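Local coordinates for solute Binding Protein, BlMnBP1 in complex with mannotriose (Bifidobacterium, PDB 6FUV) that probably captures beta-manno-oligosaccharides such as mannotriose outside the cell and hands them to an ABC transporter for uptake, at residues N28-M33 with S332-N337; P39-N42 with K48-N51; G103-M108 with L114-A119; D109-L114 with F324-T329. All blocks are in the same frame, centred on the assembly; numbering follows the deposited sequence.

Interaction 1: N28-M33 with S332-N337. With BMA (beta-D-mannopyranose), chain B.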
loop_
_atom_site.group_PDB
_atom_site.type_symbol
_atom_site.label_atom_id
_atom_site.label_comp_id
_atom_site.label_asym_id
_atom_site.label_seq_id
_atom_site.Cartn_x
_atom_site.Cartn_y
_atom_site.Cartn_z
ATOM N N ASN A 28 -7.459 -13.181 1.211
ATOM C CA ASN A 28 -6.610 -12.071 0.818
ATOM C C ASN A 28 -6.742 -11.786 -0.660
ATOM O O ASN A 28 -7.429 -12.507 -1.378
ATOM C CB ASN A 28 -5.163 -12.356 1.144
ATOM C CG ASN A 28 -4.652 -13.585 0.475
ATOM O OD1 ASN A 28 -4.262 -13.570 -0.704
ATOM N ND2 ASN A 28 -4.605 -14.661 1.223
ATOM N N GLY A 29 -6.093 -10.690 -1.100
ATOM C CA GLY A 29 -6.169 -10.202 -2.461
ATOM C C GLY A 29 -5.063 -10.665 -3.379
ATOM O O GLY A 29 -4.987 -10.265 -4.540
ATOM N N ARG A 30 -4.167 -11.502 -2.885
ATOM C CA ARG A 30 -3.079 -12.008 -3.706
ATOM C C ARG A 30 -3.591 -13.173 -4.553
ATOM O O ARG A 30 -3.318 -14.353 -4.330
ATOM C CB ARG A 30 -1.924 -12.403 -2.817
ATOM C CG ARG A 30 -1.161 -11.243 -2.195
ATOM C CD ARG A 30 -0.631 -10.282 -3.198
ATOM N NE ARG A 30 0.238 -10.873 -4.190
ATOM C CZ ARG A 30 1.562 -10.972 -4.098
ATOM N NH1 ARG A 30 2.190 -10.585 -3.016
ATOM N NH2 ARG A 30 2.271 -11.488 -5.093
ATOM N N THR A 31 -4.386 -12.813 -5.555
ATOM C CA THR A 31 -4.939 -13.842 -6.421
ATOM C C THR A 31 -3.821 -14.537 -7.170
ATOM O O THR A 31 -3.857 -15.756 -7.356
ATOM C CB THR A 31 -5.966 -13.267 -7.389
ATOM O OG1 THR A 31 -5.375 -12.212 -8.126
ATOM C CG2 THR A 31 -7.198 -12.758 -6.673
ATOM N N ASP A 32 -2.789 -13.782 -7.545
ATOM C CA ASP A 32 -1.619 -14.365 -8.185
ATOM C C ASP A 32 -1.038 -15.503 -7.358
ATOM O O ASP A 32 -0.715 -16.559 -7.898
ATOM C CB ASP A 32 -0.564 -13.280 -8.471
ATOM C CG ASP A 32 -0.123 -12.471 -7.260
ATOM O OD1 ASP A 32 -0.768 -12.491 -6.179
ATOM O OD2 ASP A 32 0.925 -11.766 -7.423
ATOM N N MET A 33 -0.934 -15.327 -6.052
ATOM C CA MET A 33 -0.289 -16.312 -5.202
ATOM C C MET A 33 -1.206 -17.478 -4.876
ATOM O O MET A 33 -0.780 -18.410 -4.212
ATOM C CB MET A 33 0.151 -15.645 -3.904
ATOM C CG MET A 33 1.363 -14.751 -4.040
ATOM S SD MET A 33 1.914 -14.132 -2.502
ATOM C CE MET A 33 2.185 -15.560 -1.471
ATOM N N SER A 332 8.167 -16.758 7.984
ATOM C CA SER A 332 7.878 -17.159 6.614
ATOM C C SER A 332 8.870 -16.608 5.600
ATOM O O SER A 332 9.051 -17.179 4.523
ATOM C CB SER A 332 6.478 -16.705 6.233
ATOM O OG SER A 332 6.424 -15.324 5.908
ATOM N N GLY A 333 9.498 -15.489 5.894
ATOM C CA GLY A 333 10.299 -14.822 4.890
ATOM C C GLY A 333 9.521 -14.127 3.807
ATOM O O GLY A 333 10.099 -13.676 2.835
ATOM N N TYR A 334 8.217 -14.014 3.962
ATOM C CA TYR A 334 7.364 -13.443 2.926
ATOM C C TYR A 334 7.787 -12.027 2.543
ATOM O O TYR A 334 7.864 -11.686 1.364
ATOM C CB TYR A 334 5.924 -13.474 3.430
ATOM C CG TYR A 334 4.892 -12.744 2.558
ATOM C CD1 TYR A 334 4.756 -11.380 2.601
ATOM C CD2 TYR A 334 4.051 -13.442 1.708
ATOM C CE1 TYR A 334 3.825 -10.705 1.818
ATOM C CE2 TYR A 334 3.102 -12.777 0.900
ATOM C CZ TYR A 334 2.987 -11.409 0.968
ATOM O OH TYR A 334 2.041 -10.743 0.224
ATOM N N SER A 335 8.072 -11.193 3.523
ATOM C CA SER A 335 8.557 -9.848 3.229
ATOM C C SER A 335 9.775 -9.842 2.314
ATOM O O SER A 335 9.920 -8.966 1.456
ATOM C CB SER A 335 8.849 -9.155 4.537
ATOM O OG SER A 335 9.920 -9.735 5.183
ATOM N N LYS A 336 10.614 -10.836 2.425
ATOM C CA LYS A 336 11.855 -10.873 1.663
ATOM C C LYS A 336 11.669 -11.324 0.227
ATOM O O LYS A 336 12.540 -11.086 -0.606
ATOM C CB LYS A 336 12.843 -11.826 2.354
ATOM C CG LYS A 336 13.209 -11.432 3.767
ATOM C CD LYS A 336 14.304 -12.293 4.372
ATOM C CE LYS A 336 14.535 -11.888 5.839
ATOM N NZ LYS A 336 15.332 -12.851 6.640
ATOM N N ASN A 337 10.565 -11.971 -0.091
ATOM C CA ASN A 337 10.287 -12.365 -1.462
ATOM C C ASN A 337 9.293 -11.457 -2.164
ATOM O O ASN A 337 9.213 -11.470 -3.387
ATOM C CB ASN A 337 9.722 -13.790 -1.495
ATOM C CG ASN A 337 10.644 -14.813 -0.901
ATOM O OD1 ASN A 337 11.838 -14.843 -1.212
ATOM N ND2 ASN A 337 10.104 -15.661 -0.036
HETATM C C1 BMA B . -2.846 -9.762 -8.180
HETATM C C2 BMA B . -1.586 -9.126 -7.592
HETATM C C3 BMA B . -1.995 -8.282 -6.362
HETATM C C4 BMA B . -3.043 -7.238 -6.804
HETATM C C5 BMA B . -4.208 -7.919 -7.537
HETATM C C6 BMA B . -5.246 -6.910 -8.104
HETATM O O1 BMA B . -2.456 -10.478 -9.276
HETATM O O2 BMA B . -0.984 -8.220 -8.530
HETATM O O3 BMA B . -0.846 -7.741 -5.745
HETATM O O4 BMA B . -3.649 -6.538 -5.710
HETATM O O5 BMA B . -3.704 -8.747 -8.613
HETATM O O6 BMA B . -6.404 -7.615 -8.536
#

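Interaction 2: P39-N42 with K48-N51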
loop_
_atom_site.group_PDB
_atom_site.type_symbol
_atom_site.label_atom_id
_atom_site.label_comp_id
_atom_site.label_asym_id
_atom_site.label_seq_id
_atom_site.Cartn_x
_atom_site.Cartn_y
_atom_site.Cartn_z
ATOM N N PRO A 39 5.042 -17.165 -10.315
ATOM C CA PRO A 39 6.477 -17.304 -10.584
ATOM C C PRO A 39 7.364 -17.066 -9.371
ATOM O O PRO A 39 8.412 -16.438 -9.467
ATOM C CB PRO A 39 6.706 -16.250 -11.672
ATOM C CG PRO A 39 5.702 -15.244 -11.464
ATOM C CD PRO A 39 4.495 -15.939 -10.928
ATOM N N GLY A 40 6.913 -17.509 -8.236
ATOM C CA GLY A 40 7.677 -17.434 -7.007
ATOM C C GLY A 40 7.082 -18.357 -5.989
ATOM O O GLY A 40 6.474 -19.380 -6.315
ATOM N N LYS A 41 7.262 -18.009 -4.721
ATOM C CA LYS A 41 6.698 -18.798 -3.632
ATOM C C LYS A 41 5.236 -18.420 -3.432
ATOM O O LYS A 41 4.944 -17.304 -2.989
ATOM C CB LYS A 41 7.498 -18.543 -2.369
ATOM C CG LYS A 41 7.408 -19.570 -1.320
ATOM C CD LYS A 41 8.651 -19.452 -0.400
ATOM C CE LYS A 41 8.372 -20.099 0.965
ATOM N NZ LYS A 41 9.597 -20.113 1.784
ATOM N N ASN A 42 4.320 -19.346 -3.751
ATOM C CA ASN A 42 2.895 -19.099 -3.578
ATOM C C ASN A 42 2.415 -19.473 -2.170
ATOM O O ASN A 42 3.169 -19.934 -1.315
ATOM C CB ASN A 42 2.068 -19.847 -4.629
ATOM C CG ASN A 42 2.138 -21.345 -4.485
ATOM O OD1 ASN A 42 2.763 -21.873 -3.569
ATOM N ND2 ASN A 42 1.470 -22.045 -5.391
ATOM N N LYS A 48 2.836 -25.152 3.442
ATOM C CA LYS A 48 3.580 -26.385 3.631
ATOM C C LYS A 48 4.683 -26.200 4.665
ATOM O O LYS A 48 4.890 -27.059 5.536
ATOM C CB LYS A 48 4.154 -26.808 2.290
ATOM C CG LYS A 48 4.816 -28.194 2.287
ATOM C CD LYS A 48 5.936 -28.258 1.251
ATOM C CE LYS A 48 7.318 -28.348 1.908
ATOM N NZ LYS A 48 7.752 -29.777 2.109
ATOM N N GLU A 49 5.398 -25.069 4.582
ATOM C CA GLU A 49 6.436 -24.789 5.565
ATOM C C GLU A 49 5.843 -24.573 6.942
ATOM O O GLU A 49 6.393 -25.061 7.927
ATOM C CB GLU A 49 7.265 -23.588 5.125
ATOM C CG GLU A 49 8.287 -23.950 4.034
ATOM C CD GLU A 49 8.781 -22.723 3.247
ATOM O OE1 GLU A 49 8.666 -21.576 3.785
ATOM O OE2 GLU A 49 9.253 -22.908 2.093
ATOM N N PHE A 50 4.716 -23.872 7.033
ATOM C CA PHE A 50 4.082 -23.679 8.336
ATOM C C PHE A 50 3.708 -25.008 8.966
ATOM O O PHE A 50 3.856 -25.183 10.186
ATOM C CB PHE A 50 2.854 -22.782 8.185
ATOM C CG PHE A 50 1.941 -22.727 9.410
ATOM C CD1 PHE A 50 2.233 -21.918 10.466
ATOM C CD2 PHE A 50 0.759 -23.423 9.427
ATOM C CE1 PHE A 50 1.418 -21.828 11.553
ATOM C CE2 PHE A 50 -0.079 -23.337 10.495
ATOM C CZ PHE A 50 0.249 -22.558 11.580
ATOM N N ASN A 51 3.227 -25.951 8.132
ATOM C CA ASN A 51 2.777 -27.261 8.583
ATOM C C ASN A 51 3.932 -28.141 9.060
ATOM O O ASN A 51 3.693 -29.115 9.787
ATOM C CB ASN A 51 1.994 -27.971 7.461
ATOM C CG ASN A 51 0.592 -27.479 7.342
ATOM O OD1 ASN A 51 -0.035 -27.041 8.346
ATOM N ND2 ASN A 51 0.065 -27.525 6.126
#

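Interaction 3: G103-M108 with L114-A119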
loop_
_atom_site.group_PDB
_atom_site.type_symbol
_atom_site.label_atom_id
_atom_site.label_comp_id
_atom_site.label_asym_id
_atom_site.label_seq_id
_atom_site.Cartn_x
_atom_site.Cartn_y
_atom_site.Cartn_z
ATOM N N GLY A 103 -3.215 -7.884 21.340
ATOM C CA GLY A 103 -2.640 -7.518 22.618
ATOM C C GLY A 103 -2.652 -6.009 22.753
ATOM O O GLY A 103 -3.109 -5.282 21.886
ATOM N N LYS A 104 -2.103 -5.557 23.866
ATOM C CA LYS A 104 -1.870 -4.135 24.086
ATOM C C LYS A 104 -0.873 -3.606 23.069
ATOM O O LYS A 104 0.128 -4.252 22.777
ATOM C CB LYS A 104 -1.320 -3.899 25.494
ATOM C CG LYS A 104 -2.243 -4.091 26.610
ATOM C CD LYS A 104 -1.555 -3.710 27.965
ATOM C CE LYS A 104 -2.586 -3.675 29.113
ATOM N NZ LYS A 104 -3.394 -4.941 29.157
ATOM N N THR A 105 -1.141 -2.423 22.531
ATOM C CA THR A 105 -0.241 -1.851 21.542
ATOM C C THR A 105 1.166 -1.642 22.119
ATOM O O THR A 105 2.161 -1.828 21.419
ATOM C CB THR A 105 -0.802 -0.540 21.032
ATOM O OG1 THR A 105 -2.100 -0.756 20.462
ATOM C CG2 THR A 105 0.121 0.094 20.006
ATOM N N GLU A 106 1.273 -1.311 23.405
ATOM C CA GLU A 106 2.591 -1.157 23.987
ATOM C C GLU A 106 3.314 -2.492 24.064
ATOM O O GLU A 106 4.540 -2.521 23.950
ATOM C CB GLU A 106 2.506 -0.509 25.355
ATOM C CG GLU A 106 1.490 -1.014 26.307
ATOM C CD GLU A 106 1.575 -0.321 27.689
ATOM O OE1 GLU A 106 2.709 0.080 28.088
ATOM O OE2 GLU A 106 0.507 -0.161 28.357
ATOM N N ASP A 107 2.600 -3.616 24.208
ATOM C CA ASP A 107 3.325 -4.888 24.141
ATOM C C ASP A 107 3.670 -5.268 22.695
ATOM O O ASP A 107 4.777 -5.769 22.412
ATOM C CB ASP A 107 2.519 -6.006 24.818
ATOM C CG ASP A 107 2.294 -5.754 26.305
ATOM O OD1 ASP A 107 3.152 -5.156 26.973
ATOM O OD2 ASP A 107 1.230 -6.109 26.795
ATOM N N MET A 108 2.731 -5.041 21.768
ATOM C CA MET A 108 2.970 -5.432 20.387
ATOM C C MET A 108 4.092 -4.594 19.765
ATOM O O MET A 108 4.767 -5.039 18.831
ATOM C CB MET A 108 1.681 -5.313 19.566
ATOM C CG MET A 108 0.643 -6.394 19.820
ATOM S SD MET A 108 1.291 -7.996 19.330
ATOM C CE MET A 108 1.211 -7.875 17.586
ATOM N N LEU A 114 5.121 -0.918 13.377
ATOM C CA LEU A 114 3.822 -0.371 13.010
ATOM C C LEU A 114 2.697 -0.909 13.878
ATOM O O LEU A 114 1.578 -1.070 13.422
ATOM C CB LEU A 114 3.568 -0.639 11.531
ATOM C CG LEU A 114 4.595 -0.094 10.560
ATOM C CD1 LEU A 114 4.370 -0.632 9.143
ATOM C CD2 LEU A 114 4.551 1.376 10.565
ATOM N N ALA A 115 2.977 -1.108 15.160
ATOM C CA ALA A 115 1.990 -1.690 16.052
ATOM C C ALA A 115 0.779 -0.789 16.262
ATOM O O ALA A 115 -0.259 -1.295 16.682
ATOM C CB ALA A 115 2.630 -2.024 17.375
ATOM N N ASN A 116 0.887 0.515 16.003
ATOM C CA ASN A 116 -0.191 1.463 16.215
ATOM C C ASN A 116 -0.853 1.847 14.915
ATOM O O ASN A 116 -1.660 2.764 14.924
ATOM C CB ASN A 116 0.311 2.732 16.922
ATOM C CG ASN A 116 -0.840 3.604 17.464
ATOM O OD1 ASN A 116 -1.747 3.121 18.105
ATOM N ND2 ASN A 116 -0.792 4.885 17.186
ATOM N N GLU A 117 -0.511 1.186 13.801
ATOM C CA GLU A 117 -1.142 1.476 12.516
ATOM C C GLU A 117 -2.576 0.972 12.476
ATOM O O GLU A 117 -3.499 1.729 12.209
ATOM C CB GLU A 117 -0.324 0.836 11.402
ATOM C CG GLU A 117 -0.601 1.361 10.026
ATOM C CD GLU A 117 0.319 0.719 8.944
ATOM O OE1 GLU A 117 0.189 -0.484 8.698
ATOM O OE2 GLU A 117 1.191 1.445 8.386
ATOM N N LYS A 118 -2.779 -0.308 12.719
ATOM C CA LYS A 118 -4.107 -0.894 12.761
ATOM C C LYS A 118 -4.427 -1.159 14.229
ATOM O O LYS A 118 -4.480 -2.277 14.708
ATOM C CB LYS A 118 -4.151 -2.148 11.893
ATOM C CG LYS A 118 -4.007 -1.934 10.388
ATOM C CD LYS A 118 -4.959 -0.909 9.833
ATOM C CE LYS A 118 -4.693 -0.622 8.364
ATOM N NZ LYS A 118 -5.539 0.540 7.823
ATOM N N ALA A 119 -4.611 -0.066 14.955
ATOM C CA ALA A 119 -4.833 -0.116 16.387
ATOM C C ALA A 119 -5.925 0.875 16.768
ATOM O O ALA A 119 -6.282 1.755 15.993
ATOM C CB ALA A 119 -3.564 0.218 17.156
#

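Interaction 4: D109-L114 with F324-T329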
loop_
_atom_site.group_PDB
_atom_site.type_symbol
_atom_site.label_atom_id
_atom_site.label_comp_id
_atom_site.label_asym_id
_atom_site.label_seq_id
_atom_site.Cartn_x
_atom_site.Cartn_y
_atom_site.Cartn_z
ATOM N N ASP A 109 4.308 -3.383 20.278
ATOM C CA ASP A 109 5.342 -2.485 19.760
ATOM C C ASP A 109 6.757 -2.987 20.029
ATOM O O ASP A 109 7.687 -2.604 19.314
ATOM C CB ASP A 109 5.110 -1.103 20.360
ATOM C CG ASP A 109 6.169 -0.091 19.953
ATOM O OD1 ASP A 109 6.403 0.134 18.740
ATOM O OD2 ASP A 109 6.764 0.500 20.865
ATOM N N LYS A 110 6.925 -3.887 20.984
ATOM C CA LYS A 110 8.189 -4.579 21.192
ATOM C C LYS A 110 8.381 -5.770 20.260
ATOM O O LYS A 110 9.494 -6.303 20.156
ATOM C CB LYS A 110 8.248 -5.063 22.631
ATOM C CG LYS A 110 8.086 -3.975 23.658
ATOM C CD LYS A 110 7.595 -4.570 24.941
ATOM C CE LYS A 110 7.445 -3.547 26.033
ATOM N NZ LYS A 110 7.408 -4.347 27.367
ATOM N N GLU A 111 7.324 -6.193 19.576
ATOM C CA GLU A 111 7.325 -7.371 18.726
ATOM C C GLU A 111 7.322 -7.044 17.253
ATOM O O GLU A 111 8.015 -7.698 16.510
ATOM C CB GLU A 111 6.108 -8.247 19.025
ATOM C CG GLU A 111 6.086 -8.880 20.405
ATOM C CD GLU A 111 6.414 -10.364 20.346
ATOM O OE1 GLU A 111 5.493 -11.196 20.327
ATOM O OE2 GLU A 111 7.601 -10.701 20.264
ATOM N N ILE A 112 6.541 -6.061 16.809
ATOM C CA ILE A 112 6.425 -5.752 15.390
ATOM C C ILE A 112 6.620 -4.266 15.141
ATOM O O ILE A 112 6.392 -3.434 16.010
ATOM C CB ILE A 112 5.048 -6.224 14.813
ATOM C CG1 ILE A 112 3.880 -5.573 15.582
ATOM C CG2 ILE A 112 4.965 -7.693 14.893
ATOM C CD1 ILE A 112 2.547 -5.634 14.839
ATOM N N LYS A 113 7.017 -3.934 13.929
ATOM C CA LYS A 113 6.872 -2.581 13.423
ATOM C C LYS A 113 5.397 -2.195 13.251
ATOM O O LYS A 113 4.526 -3.020 13.039
ATOM C CB LYS A 113 7.601 -2.471 12.087
ATOM C CG LYS A 113 9.137 -2.708 12.115
ATOM C CD LYS A 113 9.786 -2.401 10.790
ATOM C CE LYS A 113 11.278 -2.783 10.727
ATOM N NZ LYS A 113 11.525 -4.175 11.078
ATOM N N LEU A 114 5.121 -0.918 13.377
ATOM C CA LEU A 114 3.822 -0.371 13.010
ATOM C C LEU A 114 2.697 -0.909 13.878
ATOM O O LEU A 114 1.578 -1.070 13.422
ATOM C CB LEU A 114 3.568 -0.639 11.531
ATOM C CG LEU A 114 4.595 -0.094 10.560
ATOM C CD1 LEU A 114 4.370 -0.632 9.143
ATOM C CD2 LEU A 114 4.551 1.376 10.565
ATOM N N PHE A 324 -0.782 -18.546 13.163
ATOM C CA PHE A 324 -0.344 -18.440 11.771
ATOM C C PHE A 324 0.202 -17.059 11.472
ATOM O O PHE A 324 1.201 -16.926 10.758
ATOM C CB PHE A 324 -1.468 -18.762 10.805
ATOM C CG PHE A 324 -1.066 -18.687 9.364
ATOM C CD1 PHE A 324 -0.349 -19.696 8.790
ATOM C CD2 PHE A 324 -1.452 -17.636 8.578
ATOM C CE1 PHE A 324 0.005 -19.639 7.460
ATOM C CE2 PHE A 324 -1.097 -17.570 7.282
ATOM C CZ PHE A 324 -0.373 -18.575 6.712
ATOM N N VAL A 325 -0.439 -16.019 12.011
ATOM C CA VAL A 325 0.025 -14.664 11.744
ATOM C C VAL A 325 1.438 -14.479 12.291
ATOM O O VAL A 325 2.323 -13.896 11.637
ATOM C CB VAL A 325 -0.959 -13.644 12.352
ATOM C CG1 VAL A 325 -0.365 -12.233 12.193
ATOM C CG2 VAL A 325 -2.300 -13.681 11.649
ATOM N N LYS A 326 1.652 -14.939 13.521
ATOM C CA LYS A 326 2.954 -14.829 14.133
ATOM C C LYS A 326 3.993 -15.581 13.335
ATOM O O LYS A 326 5.117 -15.098 13.201
ATOM C CB LYS A 326 2.899 -15.313 15.570
ATOM C CG LYS A 326 4.219 -15.011 16.298
ATOM C CD LYS A 326 4.037 -14.652 17.749
ATOM C CE LYS A 326 5.342 -14.430 18.478
ATOM N NZ LYS A 326 5.113 -14.105 19.925
ATOM N N TRP A 327 3.640 -16.762 12.813
ATOM C CA TRP A 327 4.523 -17.506 11.919
ATOM C C TRP A 327 4.811 -16.747 10.630
ATOM O O TRP A 327 5.945 -16.756 10.141
ATOM C CB TRP A 327 3.909 -18.861 11.562
ATOM C CG TRP A 327 4.854 -19.729 10.753
ATOM C CD1 TRP A 327 5.766 -20.615 11.254
ATOM C CD2 TRP A 327 4.980 -19.810 9.323
ATOM N NE1 TRP A 327 6.500 -21.195 10.219
ATOM C CE2 TRP A 327 6.037 -20.701 9.029
ATOM C CE3 TRP A 327 4.355 -19.175 8.275
ATOM C CZ2 TRP A 327 6.398 -21.026 7.737
ATOM C CZ3 TRP A 327 4.736 -19.484 7.005
ATOM C CH2 TRP A 327 5.725 -20.412 6.737
ATOM N N MET A 328 3.791 -16.116 10.035
ATOM C CA MET A 328 4.070 -15.300 8.863
ATOM C C MET A 328 5.041 -14.190 9.233
ATOM O O MET A 328 5.931 -13.851 8.460
ATOM C CB MET A 328 2.778 -14.721 8.282
ATOM C CG MET A 328 1.872 -15.759 7.575
ATOM S SD MET A 328 2.599 -16.233 6.014
ATOM C CE MET A 328 2.544 -14.637 5.159
ATOM N N THR A 329 4.881 -13.598 10.399
ATOM C CA THR A 329 5.702 -12.430 10.710
ATOM C C THR A 329 7.124 -12.855 11.004
ATOM O O THR A 329 8.070 -12.305 10.433
ATOM C CB THR A 329 5.116 -11.671 11.900
ATOM O OG1 THR A 329 3.800 -11.260 11.589
ATOM C CG2 THR A 329 5.937 -10.386 12.262
#

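Interaction 1: N28-M33 with S332-N337
Arg30 and Tyr334 meet through a weak, bent hydrogen bond: Arg30 NH1 lies 3.2 Å from Tyr334 OH, with an angle of only 126° at the hydrogen, and the guanidinium and ring planes are turned 64° apart. The strong polar grip on the arginine is ionic. Asp32 holds it side-on, Arg30 NE to Asp32 OD1 at 2.8 Å and Arg30 NH2 to Asp32 OD2 at 2.7 Å, while NH1 also forms a salt bridge with Glu338, so two carboxylates fix the rotation of the buried group. The apolar part falls to Met33, whose SD and CE both come to within 3.8 Å of Tyr334 CE2, CE at the ring edge near its plane. Met33 SD makes an oblique Met-aromatic contact with the ring and lies 3.5 Å above the guanidinium plane of Arg30; a flexible thioether suits both neighbours. The loop also touches the sugar, Arg30 CD standing 3.6 Å from mannose O3 and Thr31 OG1 3.5 Å from mannose C1. A leucine in place of Arg30 would probably leave Asp32 and Glu338 without their shared positive mate and free the Asp32 carboxylate to turn beside the sugar. An Asx turn, with Asn28 OD1 accepting from Arg30 N, shapes the loop that follows strand 22-28, and that loop, through Gly29 to Asp32, lines part of the glycan pocket of a periplasmic-binding-protein fold.

Interaction 2: P39-N42 with K48-N51
Lys41 and Glu49 pair through their charged groups, their extended side chains approaching from opposite directions until the ammonium faces both carboxylate oxygens. The shorter bond of this salt bridge runs from Lys41 NZ to Glu49 OE1 at 2.6 Å, on the syn lone pair of that oxygen; the second, from Lys41 NZ to Glu49 OE2 at 2.8 Å, is weak. A lysine suits the loop because its long chain can reach the helix: with CG anti to the backbone N (chi1 -159°) and the later torsions also near straight, NZ is carried across to the glutamate. Glu49 answers with its own extended chain, CG lying anti to the carbonyl carbon (chi1 -78°). An alanine at Glu49 would probably leave the Lys41 ammonium without this counter-charge and its long chain freer to swing. One shell out, Glu49 also rests on Trp327 of helix 315-330. Its neighbour Phe50, on the same turn, meets Phe324 and Trp327 edge-to-face, packing this part of the helix on helix 315-330. On the loop side Asn42, next in the chain to Lys41, is the N-cap of helix 43-53, with Asn42 OD1 accepting from the backbone N of Ala45, a place well suited to a short polar side chain. The whole is a surface salt bridge that ties the approach to helix 43-53 to a later turn of the same helix, the approach ending in an asparagine N-cap.

Interaction 3: G103-M108 with L114-A119
Thr105 faces the 114-119 loop with both branches of its side chain, and its first torsion sorts them. With chi1 at -58°, CG2 is anti to the backbone N and comes over the backbone of Ala115, 3.6 Å from Ala115 O, while the same methyl lies 4.0 Å from Asn116 OD1. The hydroxyl, anti to the carbonyl carbon, packs with Thr105 OG1 3.7 Å from Ala119 CB; its polar partner is Thr124 OG1 on strand 123-132, to which it is hydrogen-bonded. Threonine suits the first turn of helix 105-108, since it offers a methyl to the loop and a hydroxyl to the strand from one carbon. Farther along the helix Met108 sends CB toward the loop, where it meets Ala115 CB at 4.1 Å. Its chain then bends at chi2 and chi3, both near -70°, and carries the thioether away to Tyr8, Pro9, Tyr102 and Val127. The same alanine methyl also lies 3.8 Å from the backbone carbon Met108 C. The small side chain of Ala115 fits this close approach, since the nearest CA atoms, those of Met108 and Ala115, are 5.8 Å apart. Ala119, at the start of strand 119-120, is equally small where it meets the hydroxyl. No hydrogen bond crosses between the two segments. The polar groups find partners beyond them: Ala115 O, like the Thr105 hydroxyl, bonds to Thr124 OG1. The chemistry implies a seam of van der Waals packing between small groups and backbone, with Thr124 as the polar link common to helix and loop.

Interaction 4: D109-L114 with F324-T329
Glu111 and Lys326 are brought together by a bend in each chain. Glu111 kinks at chi2 (-105°), swinging its carboxylate round toward the helix, whereas Lys326 starts with CG anti to its own backbone N and bends at chi2 (145°) before running straight to NZ. The two side chains meet at about a right angle. In this periplasmic-binding-protein fold the contact joins the loop between helix 105-108 and strand 119-120 to the long helix 315-330, two parts far apart in sequence. Lys326 NZ gives a hydrogen bond to Glu111 OE1 at 3.0 Å on the syn lone pair of that oxygen, as part of a salt bridge. The ammonium has further acceptors in the backbone oxygens of Tyr8 and Ile11, the first of these being its strongest polar partner, so this buried lysine also reaches the N-terminal segment. A lysine suits the place because its three N-H groups can serve one carboxylate and two carbonyls. Glu111 packs on Tyr8 as well, and its backbone is hydrogen-bonded to Lys345; a hexaoxaicosanediol molecule, probably from the crystallisation liquor, lies close to the Glu111 side chain. Beside the ionic pair is a small apolar one, in which Ile112 and Thr329 again cross at about a right angle. Val127 on strand 123-132 touches both residues, and Ile343 packs on the isoleucine. Branching at CB lets each place a methyl close to its backbone, and across the contact Ile112 CG2 stands 3.9 Å from Thr329 CG2.

Overall arrangement
From the N terminus, strand 22-28 leads into the sugar-binding loop, where interaction 1 opens; it closes some 300 residues later at helix 334-337 and encloses the other three along the chain. Interaction 2 closes a short loop at helix 43-53 and touches interaction 1 through Met33, next to Asn42 and Lys41. Interaction 3 closes the short loop between helix 105-108 and strand 119-120. Interaction 4 crosses it: they share Leu114, 109-114 falling between the two segments of 103-108 with 114-119 before pairing with helix 315-330. Helix 315-330 of interaction 4 also touches interactions 1 and 2, Trp327 packing on Ser332 and on Phe50.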